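Local structure of abietadiene synthase, chloroplastic (Abies grandis, 3S9V) at residues Glu667-Gln672 / Leu727-Arg732; Arg679-Thr684 / Ser721-Ala726; Arg732-Asn737 / Leu746-Ala751. The protein is a largely helical enzyme of the plant terpene synthase family, with a terpene synthase N-terminal domain and a metal-binding domain. All coordinates share one frame; numbering follows the deposited sequence.

How the contacts relate
Helix 669-693 opens the series: its first turn supplies one half of contact 1, and a little further on it supplies the first half of contact 2. The chain leaves this helix, passes through helix 699-706 and returns along helix 712-736, closing contact 2 at 721-726 and then contact 1 at 727-732. Contact 2 is therefore nested inside contact 1, as expected of two helices zipped antiparallel. Contact 3 follows in series, sharing Arg732, and closes a short loop when helix 741-757 folds back on the end of helix 712-736. Contacts 1 and 3 also touch, through Phe670 on Val747 and Leu730 on Phe748, so three helices of the fold are joined.

Contact 1 (Glu667-Gln672 / Leu727-Arg732); sequences ESRFLQ and LEELNR
Arg669 reaches from the first turn of helix 669-693 to Glu729 on helix 712-736. Its CB already points toward the other helix, and the chain then bends at chi2 (66°), which brings it across the glutamate at about a right angle, with CG and CD each 3.6 Å from Glu729 OE1. Next comes NE, which donates to Glu729 OE1 at 2.6 Å. CZ lies 3.3 Å from Glu729 OE1, and beyond it the tip nitrogen NH2 gives a nearly straight bond (173°) to Glu729 OE2 at 2.7 Å. The grip is thus side-on, one nitrogen to each oxygen, and both oxygens lie close to the guanidinium plane. The carboxylate is turned 43° from that plane, so both donors approach from above it. Two bonds fix how the guanidinium is rotated, and the long, flexible arginine and the extended glutamate suit this partly solvent-exposed margin, where opposite charges can span the gap between helices.

Deeper in, the apolar neighbours take over. The edge of the Phe670 ring meets one methyl of Leu730, CE1 to CD1 at 3.5 Å, the two side chains crossing at about a right angle. Helix 741-757 adds Val747 against Phe670 and Ala751 against Leu730. Ser668 is the N-cap of helix 669-693: its short hydroxyl can reach a first-turn amide, and OG accepts from Leu671 N at 3.3 Å. A salt bridge outside and an apolar pair inside are characteristic of neighbouring amphipathic helices, here two antiparallel helices of the all-helical terpene synthase fold.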
ATOM      1  N   GLU A 667     -14.314 -24.076  15.792  1.00 23.70           N
ATOM      2  CA  GLU A 667     -15.268 -23.369  16.642  1.00 23.51           C
ATOM      3  C   GLU A 667     -15.044 -21.858  16.658  1.00 23.17           C
ATOM      4  O   GLU A 667     -15.875 -21.120  17.176  1.00 23.93           O
ATOM      5  CB  GLU A 667     -15.199 -23.901  18.078  1.00 31.15           C
ATOM      6  CG  GLU A 667     -16.091 -25.113  18.354  1.00 46.98           C
ATOM      7  CD  GLU A 667     -15.866 -26.261  17.380  1.00 60.45           C
ATOM      8  OE1 GLU A 667     -14.719 -26.757  17.301  1.00 63.81           O
ATOM      9  OE2 GLU A 667     -16.839 -26.666  16.698  1.00 62.81           O
ATOM     10  N   SER A 668     -13.929 -21.390  16.097  1.00 21.17           N
ATOM     11  CA  SER A 668     -13.652 -19.952  16.086  1.00 21.39           C
ATOM     12  C   SER A 668     -14.353 -19.204  14.949  1.00 18.64           C
ATOM     13  O   SER A 668     -14.514 -19.723  13.843  1.00 18.66           O
ATOM     14  CB  SER A 668     -12.144 -19.691  16.001  1.00 17.52           C
ATOM     15  OG  SER A 668     -11.631 -19.988  14.710  1.00 16.86           O
ATOM     16  N   ARG A 669     -14.762 -17.976  15.231  1.00 18.47           N
ATOM     17  CA  ARG A 669     -15.429 -17.137  14.242  1.00 17.11           C
ATOM     18  C   ARG A 669     -14.454 -16.848  13.105  1.00 18.56           C
ATOM     19  O   ARG A 669     -14.845 -16.774  11.944  1.00 24.30           O
ATOM     20  CB  ARG A 669     -15.873 -15.825  14.895  1.00 15.71           C
ATOM     21  CG  ARG A 669     -16.505 -14.813  13.957  1.00 18.44           C
ATOM     22  CD  ARG A 669     -17.844 -15.304  13.405  1.00 22.80           C
ATOM     23  NE  ARG A 669     -18.516 -14.275  12.612  1.00 24.72           N
ATOM     24  CZ  ARG A 669     -19.593 -14.491  11.858  1.00 28.05           C
ATOM     25  NH1 ARG A 669     -20.127 -15.700  11.788  1.00 32.64           N
ATOM     26  NH2 ARG A 669     -20.128 -13.501  11.157  1.00 31.97           N
ATOM     27  N   PHE A 670     -13.180 -16.701  13.453  1.00 18.45           N
ATOM     28  CA  PHE A 670     -12.119 -16.397  12.494  1.00 17.95           C
ATOM     29  C   PHE A 670     -12.051 -17.430  11.367  1.00 19.24           C
ATOM     30  O   PHE A 670     -12.189 -17.087  10.192  1.00 18.65           O
ATOM     31  CB  PHE A 670     -10.782 -16.311  13.244  1.00 15.72           C
ATOM     32  CG  PHE A 670      -9.665 -15.677  12.456  1.00 20.46           C
ATOM     33  CD1 PHE A 670      -9.929 -14.801  11.415  1.00 19.32           C
ATOM     34  CD2 PHE A 670      -8.335 -15.942  12.787  1.00 23.31           C
ATOM     35  CE1 PHE A 670      -8.890 -14.193  10.709  1.00 21.25           C
ATOM     36  CE2 PHE A 670      -7.293 -15.341  12.090  1.00 26.37           C
ATOM     37  CZ  PHE A 670      -7.572 -14.462  11.047  1.00 18.00           C
ATOM     38  N   LEU A 671     -11.862 -18.696  11.726  1.00 19.26           N
ATOM     39  CA  LEU A 671     -11.784 -19.760  10.731  1.00 19.96           C
ATOM     40  C   LEU A 671     -13.116 -19.935   9.988  1.00 18.55           C
ATOM     41  O   LEU A 671     -13.132 -20.245   8.801  1.00 22.27           O
ATOM     42  CB  LEU A 671     -11.402 -21.082  11.397  1.00 19.79           C
ATOM     43  CG  LEU A 671     -10.866 -22.167  10.454  1.00 26.13           C
ATOM     44  CD1 LEU A 671      -9.386 -21.893  10.176  1.00 18.78           C
ATOM     45  CD2 LEU A 671     -11.029 -23.545  11.084  1.00 18.05           C
ATOM     46  N   GLN A 672     -14.225 -19.744  10.692  1.00 16.14           N
ATOM     47  CA  GLN A 672     -15.543 -19.881  10.087  1.00 17.08           C
ATOM     48  C   GLN A 672     -15.760 -18.858   8.977  1.00 14.63           C
ATOM     49  O   GLN A 672     -16.288 -19.190   7.914  1.00 12.37           O
ATOM     50  CB  GLN A 672     -16.635 -19.747  11.160  1.00 17.54           C
ATOM     51  CG  GLN A 672     -16.570 -20.844  12.222  1.00 22.79           C
ATOM     52  CD  GLN A 672     -17.563 -20.657  13.360  1.00 26.61           C
ATOM     53  OE1 GLN A 672     -17.960 -19.537  13.678  1.00 35.48           O
ATOM     54  NE2 GLN A 672     -17.950 -21.759  13.996  1.00 31.25           N
ATOM     55  N   LEU A 727     -16.142 -10.413   4.612  1.00 23.32           N
ATOM     56  CA  LEU A 727     -14.744 -10.048   4.388  1.00 26.52           C
ATOM     57  C   LEU A 727     -14.385  -8.877   5.291  1.00 27.75           C
ATOM     58  O   LEU A 727     -13.250  -8.753   5.770  1.00 27.53           O
ATOM     59  CB  LEU A 727     -14.510  -9.662   2.921  1.00 22.69           C
ATOM     60  CG  LEU A 727     -14.319 -10.793   1.909  1.00 29.77           C
ATOM     61  CD1 LEU A 727     -14.381 -10.242   0.489  1.00 22.62           C
ATOM     62  CD2 LEU A 727     -12.984 -11.483   2.172  1.00 20.18           C
ATOM     63  N   GLU A 728     -15.367  -8.016   5.518  1.00 28.04           N
ATOM     64  CA  GLU A 728     -15.172  -6.849   6.364  1.00 30.20           C
ATOM     65  C   GLU A 728     -14.992  -7.327   7.804  1.00 27.22           C
ATOM     66  O   GLU A 728     -14.128  -6.834   8.527  1.00 27.43           O
ATOM     67  CB  GLU A 728     -16.385  -5.931   6.233  1.00 37.40           C
ATOM     68  CG  GLU A 728     -16.141  -4.493   6.620  1.00 50.33           C
ATOM     69  CD  GLU A 728     -17.098  -3.543   5.920  1.00 57.43           C
ATOM     70  OE1 GLU A 728     -18.326  -3.778   5.978  1.00 58.26           O
ATOM     71  OE2 GLU A 728     -16.622  -2.561   5.312  1.00 61.56           O
ATOM     72  N   GLU A 729     -15.797  -8.303   8.212  1.00 23.41           N
ATOM     73  CA  GLU A 729     -15.690  -8.848   9.555  1.00 21.52           C
ATOM     74  C   GLU A 729     -14.360  -9.595   9.678  1.00 22.04           C
ATOM     75  O   GLU A 729     -13.716  -9.578  10.733  1.00 22.99           O
ATOM     76  CB  GLU A 729     -16.864  -9.797   9.864  1.00 18.45           C
ATOM     77  CG  GLU A 729     -16.785 -10.367  11.286  1.00 38.02           C
ATOM     78  CD  GLU A 729     -18.043 -11.096  11.758  1.00 47.38           C
ATOM     79  OE1 GLU A 729     -17.975 -11.728  12.839  1.00 44.84           O
ATOM     80  OE2 GLU A 729     -19.089 -11.036  11.070  1.00 49.27           O
ATOM     81  N   LEU A 730     -13.945 -10.240   8.589  1.00 22.38           N
ATOM     82  CA  LEU A 730     -12.682 -10.982   8.572  1.00 21.51           C
ATOM     83  C   LEU A 730     -11.498 -10.025   8.759  1.00 23.33           C
ATOM     84  O   LEU A 730     -10.493 -10.390   9.374  1.00 26.07           O
ATOM     85  CB  LEU A 730     -12.537 -11.755   7.255  1.00 19.94           C
ATOM     86  CG  LEU A 730     -11.341 -12.698   7.160  1.00 18.29           C
ATOM     87  CD1 LEU A 730     -11.426 -13.736   8.280  1.00 23.80           C
ATOM     88  CD2 LEU A 730     -11.327 -13.376   5.806  1.00 19.32           C
ATOM     89  N   ASN A 731     -11.608  -8.802   8.236  1.00 19.30           N
ATOM     90  CA  ASN A 731     -10.531  -7.833   8.416  1.00 20.63           C
ATOM     91  C   ASN A 731     -10.356  -7.557   9.902  1.00 22.42           C
ATOM     92  O   ASN A 731      -9.244  -7.596  10.429  1.00 21.63           O
ATOM     93  CB  ASN A 731     -10.840  -6.488   7.746  1.00 23.75           C
ATOM     94  CG  ASN A 731     -10.609  -6.499   6.259  1.00 29.42           C
ATOM     95  OD1 ASN A 731      -9.722  -7.196   5.754  1.00 28.02           O
ATOM     96  ND2 ASN A 731     -11.389  -5.696   5.540  1.00 25.70           N
ATOM     97  N   ARG A 732     -11.467  -7.272  10.577  1.00 20.31           N
ATOM     98  CA  ARG A 732     -11.401  -6.955  11.992  1.00 22.20           C
ATOM     99  C   ARG A 732     -10.786  -8.089  12.777  1.00 21.99           C
ATOM    100  O   ARG A 732     -10.024  -7.851  13.708  1.00 20.55           O
ATOM    101  CB  ARG A 732     -12.786  -6.621  12.556  1.00 25.04           C
ATOM    102  CG  ARG A 732     -12.728  -6.016  13.963  1.00 27.49           C
ATOM    103  CD  ARG A 732     -14.093  -5.532  14.423  1.00 32.07           C
ATOM    104  NE  ARG A 732     -15.100  -6.585  14.336  1.00 36.83           N
ATOM    105  CZ  ARG A 732     -16.402  -6.397  14.527  1.00 39.00           C
ATOM    106  NH1 ARG A 732     -17.242  -7.418  14.424  1.00 34.00           N
ATOM    107  NH2 ARG A 732     -16.867  -5.191  14.821  1.00 43.25           N
TER

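Contact 2 (Arg679-Thr684 / Ser721-Ala726); sequences RLVNDT and SVMENA
Leu680 and Met723 are the two bumps that carry the contact. Leu680, on segment 679-684 of helix 669-693, settles its CD1 into a shallow hollow on the facing helix, over Met723 N at 3.8 Å and flanked by Val722 CG1 on one side at 3.8 Å and Met723 CB on the other at 4.0 Å. Val719, one turn earlier, adds to the same surface around Leu680. In return Met723 sends its own chain across: extended through SD (chi1 -171°, chi2 -176°), then bent at chi3, it puts SD 3.6 Å from both CB and CA of Val681, with CG2 a little farther off at 4.0 Å. The unbranched methionine can lie against the side of the branched valine, its sulfur resting on the helix surface. Leucine and methionine thus interdigitate, and no hydrogen bond links the two segments. The axes pass 9.7 Å apart at 152°, nearly antiparallel.

On another side of helix 669-693, Arg679 holds Asp683 OD1 with both NE and NH1, and Tyr631 and the Ala699 amide bind OD2. Asn682 and Thr686 fall where relatives have the first two metal-binding positions of the NSE/DTE motif; this packing joins the helix that probably carries it to helix 712-736.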
ATOM      1  N   ARG A 679     -16.198 -20.164   0.313  1.00 19.63           N
ATOM      2  CA  ARG A 679     -17.334 -20.851  -0.277  1.00 20.00           C
ATOM      3  C   ARG A 679     -18.159 -19.951  -1.193  1.00 22.60           C
ATOM      4  O   ARG A 679     -18.503 -20.337  -2.306  1.00 25.70           O
ATOM      5  CB  ARG A 679     -18.268 -21.371   0.807  1.00 19.08           C
ATOM      6  CG  ARG A 679     -19.498 -22.076   0.245  1.00 11.31           C
ATOM      7  CD  ARG A 679     -19.140 -23.513  -0.022  1.00 21.55           C
ATOM      8  NE  ARG A 679     -19.060 -23.845  -1.430  1.00 21.39           N
ATOM      9  CZ  ARG A 679     -18.504 -24.959  -1.898  1.00 26.41           C
ATOM     10  NH1 ARG A 679     -18.484 -25.183  -3.204  1.00 26.16           N
ATOM     11  NH2 ARG A 679     -17.955 -25.842  -1.069  1.00 16.96           N
ATOM     12  N   LEU A 680     -18.495 -18.763  -0.708  1.00 20.18           N
ATOM     13  CA  LEU A 680     -19.317 -17.839  -1.483  1.00 25.34           C
ATOM     14  C   LEU A 680     -18.672 -17.313  -2.765  1.00 25.82           C
ATOM     15  O   LEU A 680     -19.342 -17.219  -3.798  1.00 24.23           O
ATOM     16  CB  LEU A 680     -19.756 -16.655  -0.610  1.00 19.08           C
ATOM     17  CG  LEU A 680     -20.589 -16.994   0.634  1.00 22.28           C
ATOM     18  CD1 LEU A 680     -21.060 -15.714   1.309  1.00 14.60           C
ATOM     19  CD2 LEU A 680     -21.784 -17.834   0.233  1.00 23.11           C
ATOM     20  N   VAL A 681     -17.391 -16.961  -2.717  1.00 24.17           N
ATOM     21  CA  VAL A 681     -16.753 -16.451  -3.921  1.00 27.05           C
ATOM     22  C   VAL A 681     -16.719 -17.570  -4.950  1.00 27.52           C
ATOM     23  O   VAL A 681     -16.998 -17.349  -6.125  1.00 29.35           O
ATOM     24  CB  VAL A 681     -15.317 -15.933  -3.655  1.00 26.46           C
ATOM     25  CG1 VAL A 681     -14.356 -17.090  -3.405  1.00 21.16           C
ATOM     26  CG2 VAL A 681     -14.855 -15.093  -4.841  1.00 28.33           C
ATOM     27  N   ASN A 682     -16.405 -18.774  -4.483  1.00 28.69           N
ATOM     28  CA  ASN A 682     -16.339 -19.959  -5.329  1.00 28.30           C
ATOM     29  C   ASN A 682     -17.694 -20.238  -5.988  1.00 29.95           C
ATOM     30  O   ASN A 682     -17.763 -20.525  -7.186  1.00 24.38           O
ATOM     31  CB  ASN A 682     -15.902 -21.161  -4.476  1.00 29.71           C
ATOM     32  CG  ASN A 682     -15.784 -22.453  -5.276  1.00 39.53           C
ATOM     33  OD1 ASN A 682     -16.774 -22.979  -5.776  1.00 43.58           O
ATOM     34  ND2 ASN A 682     -14.562 -22.974  -5.391  1.00 34.33           N
ATOM     35  N   ASP A 683     -18.764 -20.127  -5.202  1.00 33.03           N
ATOM     36  CA  ASP A 683     -20.125 -20.392  -5.676  1.00 38.13           C
ATOM     37  C   ASP A 683     -20.701 -19.350  -6.634  1.00 40.45           C
ATOM     38  O   ASP A 683     -21.338 -19.706  -7.622  1.00 41.27           O
ATOM     39  CB  ASP A 683     -21.072 -20.562  -4.477  1.00 39.73           C
ATOM     40  CG  ASP A 683     -21.109 -21.993  -3.951  1.00 44.47           C
ATOM     41  OD1 ASP A 683     -20.095 -22.717  -4.063  1.00 48.55           O
ATOM     42  OD2 ASP A 683     -22.156 -22.392  -3.407  1.00 49.03           O
ATOM     43  N   THR A 684     -20.496 -18.071  -6.346  1.00 41.00           N
ATOM     44  CA  THR A 684     -21.016 -17.027  -7.221  1.00 44.91           C
ATOM     45  C   THR A 684     -20.408 -17.160  -8.616  1.00 48.05           C
ATOM     46  O   THR A 684     -20.994 -16.727  -9.608  1.00 45.98           O
ATOM     47  CB  THR A 684     -20.691 -15.626  -6.681  1.00 42.56           C
ATOM     48  OG1 THR A 684     -19.273 -15.502  -6.506  1.00 46.89           O
ATOM     49  CG2 THR A 684     -21.393 -15.389  -5.355  1.00 38.67           C
ATOM     50  N   SER A 721     -23.123  -9.457  -1.355  1.00 32.27           N
ATOM     51  CA  SER A 721     -23.268  -8.578  -0.203  1.00 32.83           C
ATOM     52  C   SER A 721     -22.855  -9.308   1.076  1.00 30.12           C
ATOM     53  O   SER A 721     -22.109  -8.768   1.894  1.00 31.22           O
ATOM     54  CB  SER A 721     -24.717  -8.102  -0.094  1.00 33.18           C
ATOM     55  OG  SER A 721     -24.827  -7.059   0.857  1.00 45.76           O
ATOM     56  N   VAL A 722     -23.344 -10.534   1.238  1.00 27.84           N
ATOM     57  CA  VAL A 722     -23.015 -11.352   2.402  1.00 28.09           C
ATOM     58  C   VAL A 722     -21.506 -11.603   2.445  1.00 28.08           C
ATOM     59  O   VAL A 722     -20.874 -11.493   3.500  1.00 29.67           O
ATOM     60  CB  VAL A 722     -23.749 -12.717   2.352  1.00 28.03           C
ATOM     61  CG1 VAL A 722     -23.347 -13.583   3.539  1.00 28.87           C
ATOM     62  CG2 VAL A 722     -25.244 -12.498   2.355  1.00 31.37           C
ATOM     63  N   MET A 723     -20.930 -11.924   1.288  1.00 28.68           N
ATOM     64  CA  MET A 723     -19.502 -12.196   1.192  1.00 26.46           C
ATOM     65  C   MET A 723     -18.734 -10.979   1.647  1.00 27.56           C
ATOM     66  O   MET A 723     -17.820 -11.083   2.460  1.00 32.34           O
ATOM     67  CB  MET A 723     -19.120 -12.538  -0.247  1.00 30.67           C
ATOM     68  CG  MET A 723     -17.692 -13.059  -0.423  1.00 24.54           C
ATOM     69  SD  MET A 723     -17.295 -13.326  -2.184  1.00 21.19           S
ATOM     70  CE  MET A 723     -16.713 -11.723  -2.607  1.00 21.19           C
ATOM     71  N   GLU A 724     -19.122  -9.822   1.122  1.00 28.85           N
ATOM     72  CA  GLU A 724     -18.476  -8.559   1.459  1.00 30.42           C
ATOM     73  C   GLU A 724     -18.525  -8.218   2.947  1.00 28.40           C
ATOM     74  O   GLU A 724     -17.517  -7.803   3.522  1.00 27.92           O
ATOM     75  CB  GLU A 724     -19.106  -7.413   0.662  1.00 38.52           C
ATOM     76  CG  GLU A 724     -18.804  -7.445  -0.825  1.00 51.35           C
ATOM     77  CD  GLU A 724     -17.315  -7.471  -1.114  1.00 59.78           C
ATOM     78  OE1 GLU A 724     -16.583  -6.620  -0.563  1.00 61.40           O
ATOM     79  OE2 GLU A 724     -16.876  -8.341  -1.895  1.00 67.62           O
ATOM     80  N   ASN A 725     -19.690  -8.366   3.572  1.00 27.64           N
ATOM     81  CA  ASN A 725     -19.783  -8.057   4.992  1.00 28.11           C
ATOM     82  C   ASN A 725     -18.904  -9.031   5.757  1.00 25.83           C
ATOM     83  O   ASN A 725     -18.288  -8.666   6.756  1.00 25.22           O
ATOM     84  CB  ASN A 725     -21.230  -8.144   5.478  1.00 34.71           C
ATOM     85  CG  ASN A 725     -22.127  -7.109   4.818  1.00 46.52           C
ATOM     86  OD1 ASN A 725     -21.772  -5.930   4.725  1.00 44.77           O
ATOM     87  ND2 ASN A 725     -23.301  -7.544   4.367  1.00 52.79           N
ATOM     88  N   ALA A 726     -18.830 -10.264   5.262  1.00 24.87           N
ATOM     89  CA  ALA A 726     -18.014 -11.301   5.884  1.00 22.95           C
ATOM     90  C   ALA A 726     -16.532 -10.968   5.758  1.00 24.44           C
ATOM     91  O   ALA A 726     -15.751 -11.217   6.682  1.00 25.59           O
ATOM     92  CB  ALA A 726     -18.298 -12.647   5.234  1.00 17.33           C
TER

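Contact 3 (Arg732-Asn737 / Leu746-Ala751); sequences REFVNN and LVFETA
Two residues beyond Phe748, the ring that meets Phe734 across the contact, the buried hydroxyl of Thr750 is held by two partners. Its OG1 donates to Leu746 O, one turn back, at 2.7 Å, and is also hydrogen-bonded to Tyr527 OH. The bond to the carbonyl is almost in line with the C=O, and a threonine suits the place because its short side chain can fold back onto its own helix and satisfy a polar atom in an apolar interior.

The contact proper is made by two phenylalanines. Their rings form an offset stack, with centroids 4.3 Å apart and planes inclined at only 16°. Phe748 CD2 lies over the centre of the Phe734 ring, whereas Phe734 CG sits toward the rim of Phe748, so the rings are displaced and do not eclipse. The offset also brings Phe734 CD1 to 3.4 Å from Phe748 CB. In each, CG is anti to the backbone N (174° and -167°), and the side chains cross at about a right angle although the rings stack. Flat apolar rings let the two helices pack closely over broad faces, Phe748 buried and Phe734 partly exposed.

This stack joins the two arms of an antiparallel helical hairpin in the all-helical terpene synthase fold: helix 712-736 ends, a short loop follows, and helix 741-757 comes back beside it. Lys744, near the start of the second helix, bonds through NZ to both Phe734 O and Asn737 O, tying down the carbonyls at the end of the first. There too Asn737, the first residue to leave the helix, donates from ND2 to Glu733 OE1 at 2.7 Å. The oxygen is approached from above its carboxylate plane. The short asparagine amide and the curled glutamate, one turn earlier, meet beside the helix end.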
ATOM      1  N   ARG A 732     -11.467  -7.272  10.577  1.00 20.31           N
ATOM      2  CA  ARG A 732     -11.401  -6.955  11.992  1.00 22.20           C
ATOM      3  C   ARG A 732     -10.786  -8.089  12.777  1.00 21.99           C
ATOM      4  O   ARG A 732     -10.024  -7.851  13.708  1.00 20.55           O
ATOM      5  CB  ARG A 732     -12.786  -6.621  12.556  1.00 25.04           C
ATOM      6  CG  ARG A 732     -12.728  -6.016  13.963  1.00 27.49           C
ATOM      7  CD  ARG A 732     -14.093  -5.532  14.423  1.00 32.07           C
ATOM      8  NE  ARG A 732     -15.100  -6.585  14.336  1.00 36.83           N
ATOM      9  CZ  ARG A 732     -16.402  -6.397  14.527  1.00 39.00           C
ATOM     10  NH1 ARG A 732     -17.242  -7.418  14.424  1.00 34.00           N
ATOM     11  NH2 ARG A 732     -16.867  -5.191  14.821  1.00 43.25           N
ATOM     12  N   GLU A 733     -11.116  -9.324  12.410  1.00 23.94           N
ATOM     13  CA  GLU A 733     -10.550 -10.473  13.112  1.00 25.85           C
ATOM     14  C   GLU A 733      -9.043 -10.524  12.873  1.00 26.24           C
ATOM     15  O   GLU A 733      -8.260 -10.627  13.816  1.00 27.99           O
ATOM     16  CB  GLU A 733     -11.187 -11.777  12.627  1.00 22.68           C
ATOM     17  CG  GLU A 733     -12.682 -11.868  12.836  1.00 34.12           C
ATOM     18  CD  GLU A 733     -13.070 -11.850  14.293  1.00 47.57           C
ATOM     19  OE1 GLU A 733     -12.560 -12.702  15.054  1.00 51.36           O
ATOM     20  OE2 GLU A 733     -13.889 -10.988  14.676  1.00 56.86           O
ATOM     21  N   PHE A 734      -8.650 -10.438  11.605  1.00 25.05           N
ATOM     22  CA  PHE A 734      -7.248 -10.477  11.219  1.00 22.27           C
ATOM     23  C   PHE A 734      -6.437  -9.415  11.937  1.00 25.13           C
ATOM     24  O   PHE A 734      -5.298  -9.648  12.338  1.00 24.52           O
ATOM     25  CB  PHE A 734      -7.120 -10.275   9.706  1.00 22.38           C
ATOM     26  CG  PHE A 734      -5.696 -10.145   9.225  1.00 26.06           C
ATOM     27  CD1 PHE A 734      -4.819 -11.227   9.291  1.00 21.81           C
ATOM     28  CD2 PHE A 734      -5.236  -8.943   8.695  1.00 26.66           C
ATOM     29  CE1 PHE A 734      -3.500 -11.114   8.833  1.00 17.20           C
ATOM     30  CE2 PHE A 734      -3.918  -8.817   8.233  1.00 27.04           C
ATOM     31  CZ  PHE A 734      -3.051  -9.902   8.302  1.00 22.83           C
ATOM     32  N   VAL A 735      -7.030  -8.241  12.101  1.00 27.96           N
ATOM     33  CA  VAL A 735      -6.335  -7.143  12.747  1.00 26.22           C
ATOM     34  C   VAL A 735      -6.412  -7.113  14.265  1.00 25.27           C
ATOM     35  O   VAL A 735      -5.396  -6.944  14.925  1.00 28.36           O
ATOM     36  CB  VAL A 735      -6.836  -5.774  12.214  1.00 24.18           C
ATOM     37  CG1 VAL A 735      -6.244  -4.646  13.034  1.00 14.71           C
ATOM     38  CG2 VAL A 735      -6.439  -5.607  10.756  1.00 23.65           C
ATOM     39  N   ASN A 736      -7.602  -7.283  14.826  1.00 26.75           N
ATOM     40  CA  ASN A 736      -7.746  -7.196  16.278  1.00 31.60           C
ATOM     41  C   ASN A 736      -7.529  -8.430  17.153  1.00 35.78           C
ATOM     42  O   ASN A 736      -7.223  -8.291  18.345  1.00 37.74           O
ATOM     43  CB  ASN A 736      -9.100  -6.563  16.621  1.00 26.16           C
ATOM     44  CG  ASN A 736      -9.215  -5.129  16.113  1.00 31.79           C
ATOM     45  OD1 ASN A 736      -8.209  -4.471  15.841  1.00 30.73           O
ATOM     46  ND2 ASN A 736     -10.443  -4.637  15.999  1.00 31.63           N
ATOM     47  N   ASN A 737      -7.669  -9.627  16.595  1.00 35.58           N
ATOM     48  CA  ASN A 737      -7.477 -10.827  17.408  1.00 38.18           C
ATOM     49  C   ASN A 737      -6.030 -10.992  17.861  1.00 39.51           C
ATOM     50  O   ASN A 737      -5.099 -10.872  17.061  1.00 39.97           O
ATOM     51  CB  ASN A 737      -7.935 -12.082  16.649  1.00 39.93           C
ATOM     52  CG  ASN A 737      -9.432 -12.084  16.365  1.00 33.28           C
ATOM     53  OD1 ASN A 737     -10.189 -11.307  16.944  1.00 39.36           O
ATOM     54  ND2 ASN A 737      -9.863 -12.971  15.477  1.00 38.12           N
ATOM     55  N   LEU A 746      -2.058 -17.440   7.857  1.00 25.38           N
ATOM     56  CA  LEU A 746      -2.556 -18.701   7.309  1.00 23.92           C
ATOM     57  C   LEU A 746      -4.059 -18.644   7.109  1.00 20.24           C
ATOM     58  O   LEU A 746      -4.578 -19.137   6.118  1.00 22.49           O
ATOM     59  CB  LEU A 746      -2.218 -19.868   8.237  1.00 16.59           C
ATOM     60  CG  LEU A 746      -0.809 -20.435   8.117  1.00 23.01           C
ATOM     61  CD1 LEU A 746      -0.588 -21.470   9.204  1.00 22.73           C
ATOM     62  CD2 LEU A 746      -0.622 -21.053   6.734  1.00 19.49           C
ATOM     63  N   VAL A 747      -4.761 -18.039   8.055  1.00 20.36           N
ATOM     64  CA  VAL A 747      -6.202 -17.944   7.948  1.00 17.99           C
ATOM     65  C   VAL A 747      -6.649 -16.893   6.932  1.00 20.60           C
ATOM     66  O   VAL A 747      -7.426 -17.192   6.026  1.00 17.63           O
ATOM     67  CB  VAL A 747      -6.838 -17.617   9.312  1.00 18.07           C
ATOM     68  CG1 VAL A 747      -8.354 -17.439   9.154  1.00 20.70           C
ATOM     69  CG2 VAL A 747      -6.555 -18.736  10.292  1.00 10.94           C
ATOM     70  N   PHE A 748      -6.135 -15.673   7.077  1.00 21.09           N
ATOM     71  CA  PHE A 748      -6.511 -14.556   6.210  1.00 20.63           C
ATOM     72  C   PHE A 748      -6.031 -14.666   4.758  1.00 18.30           C
ATOM     73  O   PHE A 748      -6.746 -14.306   3.826  1.00 16.78           O
ATOM     74  CB  PHE A 748      -5.998 -13.249   6.829  1.00 20.38           C
ATOM     75  CG  PHE A 748      -6.577 -12.016   6.204  1.00 18.17           C
ATOM     76  CD1 PHE A 748      -7.901 -11.669   6.416  1.00 23.65           C
ATOM     77  CD2 PHE A 748      -5.797 -11.205   5.389  1.00 25.84           C
ATOM     78  CE1 PHE A 748      -8.441 -10.534   5.827  1.00 18.12           C
ATOM     79  CE2 PHE A 748      -6.334 -10.068   4.793  1.00 13.55           C
ATOM     80  CZ  PHE A 748      -7.652  -9.736   5.015  1.00 12.29           C
ATOM     81  N   GLU A 749      -4.811 -15.153   4.566  1.00 22.58           N
ATOM     82  CA  GLU A 749      -4.259 -15.299   3.223  1.00 21.88           C
ATOM     83  C   GLU A 749      -4.955 -16.409   2.453  1.00 20.98           C
ATOM     84  O   GLU A 749      -5.097 -16.335   1.231  1.00 20.29           O
ATOM     85  CB  GLU A 749      -2.763 -15.592   3.290  1.00 27.28           C
ATOM     86  CG  GLU A 749      -1.929 -14.473   3.900  1.00 36.62           C
ATOM     87  CD  GLU A 749      -2.089 -13.154   3.169  1.00 38.29           C
ATOM     88  OE1 GLU A 749      -2.145 -13.166   1.923  1.00 42.61           O
ATOM     89  OE2 GLU A 749      -2.148 -12.105   3.839  1.00 54.36           O
ATOM     90  N   THR A 750      -5.376 -17.453   3.161  1.00 18.89           N
ATOM     91  CA  THR A 750      -6.065 -18.545   2.502  1.00 19.43           C
ATOM     92  C   THR A 750      -7.380 -17.995   1.931  1.00 22.89           C
ATOM     93  O   THR A 750      -7.760 -18.344   0.819  1.00 24.55           O
ATOM     94  CB  THR A 750      -6.316 -19.730   3.473  1.00 15.43           C
ATOM     95  OG1 THR A 750      -5.068 -20.370   3.783  1.00 15.99           O
ATOM     96  CG2 THR A 750      -7.235 -20.752   2.845  1.00 11.83           C
ATOM     97  N   ALA A 751      -8.062 -17.118   2.671  1.00 19.97           N
ATOM     98  CA  ALA A 751      -9.306 -16.524   2.164  1.00 19.44           C
ATOM     99  C   ALA A 751      -8.988 -15.663   0.931  1.00 20.26           C
ATOM    100  O   ALA A 751      -9.711 -15.695  -0.063  1.00 21.52           O
ATOM    101  CB  ALA A 751      -9.988 -15.662   3.252  1.00  8.89           C
TER